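Local coordinates for lipoate-protein ligase 1 (Plasmodium falciparum, PDB 5T8U) that belongs to the lipoate-protein ligase family, pairing a catalytic domain of the lipoyl ligase A/B type with a smaller C-terminal domain, and holds lipoic acid, at residues A[76-87]-A[175-183]. Numbering follows the deposited sequence.
Sequences ECNLKNIKEDGV and KNILNKYLT
Y181 reaches from the weakly bonded helix 178-181 toward the C-terminal end of helix 79-84, where its OH donates to D85 OD2 over 2.7 Å. The acceptor is the anti lone pair of OD2, and the carboxylate lies at the ring's edge with the two planes 88° apart. The tight part of the contact is built round this buried ring: I82 CG1 comes within 4.0 Å of Y181 CD2, while V87 CG2 is 3.7 Å from Y181 CZ. With CG of Y181 anti to its carbonyl carbon (chi1 -51°), the ring extends past I82 to D85 and V87. I65 of strand 64-66 touches I82, V87 and Y181 alike, and the ring of Y100, on strand 99-101, meets that of Y181, which places the contact against the small three-stranded sheet of the catalytic domain. Helix 79-84 ends in a Schellman motif: G86 has positive phi, and V87 N bonds back to I82 O (3.0 Å), setting V87 beside the ring. At the other end, N78 N donates to Y181 O (2.9 Å, 166° at the hydrogen). K180, exposed to solvent, lies on the looser side, with NZ 4.6 Å from D85 OD2, too far for contact; T183, also exposed, is the last residue modelled before a gap in the chain.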
ATOM      1  N   GLU A  76      10.892  13.314   3.652  0.91 94.28           N
ATOM      2  CA  GLU A  76       9.445  13.492   3.622  0.91 93.79           C
ATOM      3  C   GLU A  76       8.879  13.972   4.949  0.91 94.64           C
ATOM      4  O   GLU A  76       7.876  14.694   4.960  0.91 94.33           O
ATOM      5  CB  GLU A  76       8.759  12.176   3.241  0.91 92.45           C
ATOM      6  CG  GLU A  76       9.490  11.367   2.183  0.91 94.26           C
ATOM      7  CD  GLU A  76       9.713  12.138   0.898  0.91 96.63           C
ATOM      8  OE1 GLU A  76       9.033  13.166   0.693  0.91 97.71           O
ATOM      9  OE2 GLU A  76      10.571  11.717   0.093  0.91 97.42           O
ATOM     10  N   CYS A  77       9.493  13.590   6.066  1.00 98.38           N
ATOM     11  CA  CYS A  77       8.939  13.834   7.389  1.00 98.83           C
ATOM     12  C   CYS A  77       9.741  14.900   8.122  1.00101.41           C
ATOM     13  O   CYS A  77      10.969  14.960   8.005  1.00103.16           O
ATOM     14  CB  CYS A  77       8.928  12.546   8.218  1.00 97.30           C
ATOM     15  SG  CYS A  77       8.226  11.115   7.365  1.00 94.52           S
ATOM     16  N   ASN A  78       9.035  15.744   8.875  1.00102.63           N
ATOM     17  CA  ASN A  78       9.657  16.669   9.820  1.00106.51           C
ATOM     18  C   ASN A  78       9.536  16.034  11.203  1.00104.87           C
ATOM     19  O   ASN A  78       8.649  16.350  11.996  1.00105.43           O
ATOM     20  CB  ASN A  78       9.002  18.046   9.748  1.00108.89           C
ATOM     21  CG  ASN A  78       9.628  19.041  10.704  1.00113.04           C
ATOM     22  OD1 ASN A  78       8.965  19.562  11.599  1.00114.00           O
ATOM     23  ND2 ASN A  78      10.919  19.302  10.523  1.00115.21           N
ATOM     24  N   LEU A  79      10.464  15.116  11.483  1.00100.55           N
ATOM     25  CA  LEU A  79      10.339  14.233  12.640  1.00 99.89           C
ATOM     26  C   LEU A  79      10.149  15.009  13.937  1.00 99.87           C
ATOM     27  O   LEU A  79       9.443  14.552  14.843  1.00102.17           O
ATOM     28  CB  LEU A  79      11.575  13.339  12.737  1.00100.50           C
ATOM     29  CG  LEU A  79      11.848  12.454  11.520  1.00 98.02           C
ATOM     30  CD1 LEU A  79      13.252  11.885  11.583  1.00 99.87           C
ATOM     31  CD2 LEU A  79      10.820  11.340  11.429  1.00 94.43           C
ATOM     32  N   LYS A  80      10.782  16.179  14.052  1.00 93.28           N
ATOM     33  CA  LYS A  80      10.696  16.955  15.285  1.00 92.79           C
ATOM     34  C   LYS A  80       9.246  17.165  15.706  1.00 96.20           C
ATOM     35  O   LYS A  80       8.871  16.899  16.854  1.00 95.33           O
ATOM     36  CB  LYS A  80      11.404  18.299  15.104  1.00 93.75           C
ATOM     37  N   ASN A  81       8.411  17.641  14.780  1.00106.42           N
ATOM     38  CA  ASN A  81       7.012  17.888  15.109  1.00109.02           C
ATOM     39  C   ASN A  81       6.246  16.592  15.324  1.00104.54           C
ATOM     40  O   ASN A  81       5.270  16.569  16.081  1.00108.09           O
ATOM     41  CB  ASN A  81       6.359  18.717  14.007  1.00109.04           C
ATOM     42  CG  ASN A  81       7.109  20.001  13.736  1.00112.39           C
ATOM     43  OD1 ASN A  81       8.283  20.127  14.084  1.00115.08           O
ATOM     44  ND2 ASN A  81       6.440  20.964  13.119  1.00112.42           N
ATOM     45  N   ILE A  82       6.672  15.507  14.677  1.00 91.89           N
ATOM     46  CA  ILE A  82       6.011  14.226  14.883  1.00 85.96           C
ATOM     47  C   ILE A  82       6.201  13.773  16.322  1.00 85.22           C
ATOM     48  O   ILE A  82       5.235  13.459  17.027  1.00 86.17           O
ATOM     49  CB  ILE A  82       6.542  13.184  13.888  1.00 82.63           C
ATOM     50  CG1 ILE A  82       6.290  13.651  12.457  1.00 78.11           C
ATOM     51  CG2 ILE A  82       5.900  11.832  14.140  1.00 81.02           C
ATOM     52  CD1 ILE A  82       6.704  12.649  11.420  1.00 73.12           C
ATOM     53  N   LYS A  83       7.453  13.744  16.783  1.00 82.62           N
ATOM     54  CA  LYS A  83       7.729  13.350  18.160  1.00 82.43           C
ATOM     55  C   LYS A  83       7.099  14.327  19.144  1.00 88.90           C
ATOM     56  O   LYS A  83       6.575  13.920  20.187  1.00 83.59           O
ATOM     57  CB  LYS A  83       9.237  13.259  18.386  1.00 82.40           C
ATOM     58  N   GLU A  84       7.141  15.623  18.828  1.00108.47           N
ATOM     59  CA  GLU A  84       6.548  16.617  19.717  1.00115.60           C
ATOM     60  C   GLU A  84       5.045  16.408  19.856  1.00111.32           C
ATOM     61  O   GLU A  84       4.481  16.607  20.937  1.00116.67           O
ATOM     62  CB  GLU A  84       6.850  18.024  19.201  1.00117.99           C
ATOM     63  CG  GLU A  84       6.428  19.144  20.139  1.00121.39           C
ATOM     64  CD  GLU A  84       7.216  19.148  21.435  1.00125.00           C
ATOM     65  OE1 GLU A  84       6.597  19.303  22.508  1.00126.84           O
ATOM     66  OE2 GLU A  84       8.455  18.994  21.378  1.00125.84           O
ATOM     67  N   ASP A  85       4.381  16.007  18.773  1.00 95.36           N
ATOM     68  CA  ASP A  85       2.937  15.812  18.770  1.00 89.04           C
ATOM     69  C   ASP A  85       2.524  14.379  19.075  1.00 89.47           C
ATOM     70  O   ASP A  85       1.328  14.072  19.027  1.00 85.94           O
ATOM     71  CB  ASP A  85       2.354  16.233  17.419  1.00 85.61           C
ATOM     72  CG  ASP A  85       2.376  17.732  17.218  1.00 85.32           C
ATOM     73  OD1 ASP A  85       3.143  18.415  17.928  1.00 87.05           O
ATOM     74  OD2 ASP A  85       1.619  18.230  16.359  1.00 83.66           O
ATOM     75  N   GLY A  86       3.471  13.499  19.382  1.00 98.54           N
ATOM     76  CA  GLY A  86       3.127  12.126  19.721  1.00 99.56           C
ATOM     77  C   GLY A  86       2.464  11.365  18.592  1.00 95.22           C
ATOM     78  O   GLY A  86       1.480  10.652  18.823  1.00 94.79           O
ATOM     79  N   VAL A  87       2.981  11.502  17.374  1.00 90.10           N
ATOM     80  CA  VAL A  87       2.466  10.788  16.211  1.00 86.54           C
ATOM     81  C   VAL A  87       3.352   9.578  15.956  1.00 83.87           C
ATOM     82  O   VAL A  87       4.586   9.674  16.000  1.00 87.49           O
ATOM     83  CB  VAL A  87       2.409  11.708  14.975  1.00 86.99           C
ATOM     84  CG1 VAL A  87       2.033  10.923  13.718  1.00 84.79           C
ATOM     85  CG2 VAL A  87       1.417  12.840  15.206  1.00 88.50           C
ATOM     86  N   LYS A 175      -7.332  17.948   7.755  1.00118.93           N
ATOM     87  CA  LYS A 175      -6.600  18.290   6.540  1.00124.41           C
ATOM     88  C   LYS A 175      -5.456  19.262   6.808  1.00122.86           C
ATOM     89  O   LYS A 175      -4.376  19.127   6.223  1.00125.90           O
ATOM     90  CB  LYS A 175      -7.555  18.885   5.504  1.00126.44           C
ATOM     91  CG  LYS A 175      -6.863  19.363   4.237  1.00127.40           C
ATOM     92  CD  LYS A 175      -7.836  20.037   3.285  1.00128.94           C
ATOM     93  CE  LYS A 175      -7.117  20.581   2.060  1.00129.54           C
ATOM     94  NZ  LYS A 175      -8.050  21.263   1.120  1.00131.63           N
ATOM     95  N   ASN A 176      -5.670  20.251   7.679  0.90113.07           N
ATOM     96  CA  ASN A 176      -4.667  21.293   7.872  0.90111.54           C
ATOM     97  C   ASN A 176      -3.437  20.775   8.608  0.90111.02           C
ATOM     98  O   ASN A 176      -2.324  21.253   8.357  0.90109.11           O
ATOM     99  CB  ASN A 176      -5.276  22.471   8.632  0.90115.90           C
ATOM    100  CG  ASN A 176      -6.205  23.305   7.767  0.90118.82           C
ATOM    101  OD1 ASN A 176      -6.100  23.303   6.540  0.90118.41           O
ATOM    102  ND2 ASN A 176      -7.117  24.028   8.405  0.90121.35           N
ATOM    103  N   ILE A 177      -3.608  19.806   9.510  0.91116.83           N
ATOM    104  CA  ILE A 177      -2.495  19.344  10.332  0.91118.07           C
ATOM    105  C   ILE A 177      -1.406  18.688   9.493  0.91116.07           C
ATOM    106  O   ILE A 177      -0.249  18.623   9.924  0.91116.47           O
ATOM    107  CB  ILE A 177      -3.013  18.382  11.425  0.91116.81           C
ATOM    108  CG1 ILE A 177      -2.019  18.296  12.585  0.91117.23           C
ATOM    109  CG2 ILE A 177      -3.293  16.991  10.858  0.91114.10           C
ATOM    110  CD1 ILE A 177      -2.123  19.456  13.553  0.91119.60           C
ATOM    111  N   LEU A 178      -1.747  18.207   8.295  1.00113.60           N
ATOM    112  CA  LEU A 178      -0.801  17.444   7.486  1.00111.18           C
ATOM    113  C   LEU A 178       0.524  18.180   7.323  1.00112.88           C
ATOM    114  O   LEU A 178       1.599  17.601   7.518  1.00110.85           O
ATOM    115  CB  LEU A 178      -1.412  17.149   6.116  1.00110.65           C
ATOM    116  CG  LEU A 178      -2.757  16.421   6.111  1.00109.74           C
ATOM    117  CD1 LEU A 178      -3.264  16.244   4.689  1.00108.69           C
ATOM    118  CD2 LEU A 178      -2.629  15.078   6.791  1.00108.72           C
ATOM    119  N   ASN A 179       0.465  19.464   6.967  0.95119.09           N
ATOM    120  CA  ASN A 179       1.676  20.217   6.666  0.95121.58           C
ATOM    121  C   ASN A 179       2.631  20.315   7.849  0.95122.35           C
ATOM    122  O   ASN A 179       3.771  20.756   7.663  0.95125.93           O
ATOM    123  CB  ASN A 179       1.303  21.619   6.180  0.95123.25           C
ATOM    124  CG  ASN A 179       0.740  21.615   4.770  0.95122.18           C
ATOM    125  OD1 ASN A 179       1.255  20.930   3.886  0.95120.50           O
ATOM    126  ND2 ASN A 179      -0.328  22.375   4.557  0.95123.27           N
ATOM    127  N   LYS A 180       2.208  19.924   9.054  1.00116.91           N
ATOM    128  CA  LYS A 180       3.127  19.910  10.187  1.00115.72           C
ATOM    129  C   LYS A 180       4.094  18.734  10.126  1.00108.12           C
ATOM    130  O   LYS A 180       5.221  18.839  10.624  1.00112.35           O
ATOM    131  CB  LYS A 180       2.355  19.852  11.505  1.00117.92           C
ATOM    132  CG  LYS A 180       1.596  21.118  11.859  1.00121.37           C
ATOM    133  CD  LYS A 180       0.984  21.000  13.245  1.00122.52           C
ATOM    134  CE  LYS A 180       0.111  22.196  13.588  1.00124.37           C
ATOM    135  NZ  LYS A 180      -0.510  22.058  14.936  1.00124.65           N
ATOM    136  N   TYR A 181       3.682  17.621   9.524  1.00 91.37           N
ATOM    137  CA  TYR A 181       4.430  16.371   9.576  1.00 85.71           C
ATOM    138  C   TYR A 181       5.105  16.009   8.265  1.00 89.02           C
ATOM    139  O   TYR A 181       6.209  15.459   8.278  1.00 83.93           O
ATOM    140  CB  TYR A 181       3.493  15.230   9.994  1.00 81.89           C
ATOM    141  CG  TYR A 181       2.692  15.538  11.240  1.00 81.15           C
ATOM    142  CD1 TYR A 181       1.385  15.088  11.379  1.00 79.33           C
ATOM    143  CD2 TYR A 181       3.241  16.283  12.276  1.00 82.91           C
ATOM    144  CE1 TYR A 181       0.649  15.371  12.515  1.00 80.58           C
ATOM    145  CE2 TYR A 181       2.514  16.570  13.413  1.00 84.17           C
ATOM    146  CZ  TYR A 181       1.219  16.111  13.529  1.00 83.74           C
ATOM    147  OH  TYR A 181       0.493  16.397  14.663  1.00 85.13           O
ATOM    148  N   LEU A 182       4.474  16.303   7.127  1.00106.18           N
ATOM    149  CA  LEU A 182       5.033  15.960   5.819  1.00111.54           C
ATOM    150  C   LEU A 182       6.036  17.041   5.410  1.00114.04           C
ATOM    151  O   LEU A 182       5.794  17.875   4.535  1.00116.64           O
ATOM    152  CB  LEU A 182       3.919  15.798   4.794  1.00110.88           C
ATOM    153  CG  LEU A 182       2.752  14.914   5.247  1.00109.56           C
ATOM    154  CD1 LEU A 182       1.673  14.847   4.177  1.00109.02           C
ATOM    155  CD2 LEU A 182       3.228  13.513   5.613  1.00108.03           C
ATOM    156  N   THR A 183       7.190  17.001   6.074  1.00110.88           N
ATOM    157  CA  THR A 183       8.249  17.999   5.919  1.00110.80           C
ATOM    158  C   THR A 183       7.681  19.404   5.742  1.00112.46           C
ATOM    159  O   THR A 183       6.904  19.878   6.572  1.00112.54           O
ATOM    160  CB  THR A 183       9.183  17.665   4.726  1.00108.78           C
ATOM    161  OG1 THR A 183      10.391  18.427   4.837  1.00110.19           O
ATOM    162  CG2 THR A 183       8.522  17.969   3.383  1.00107.69           C
TER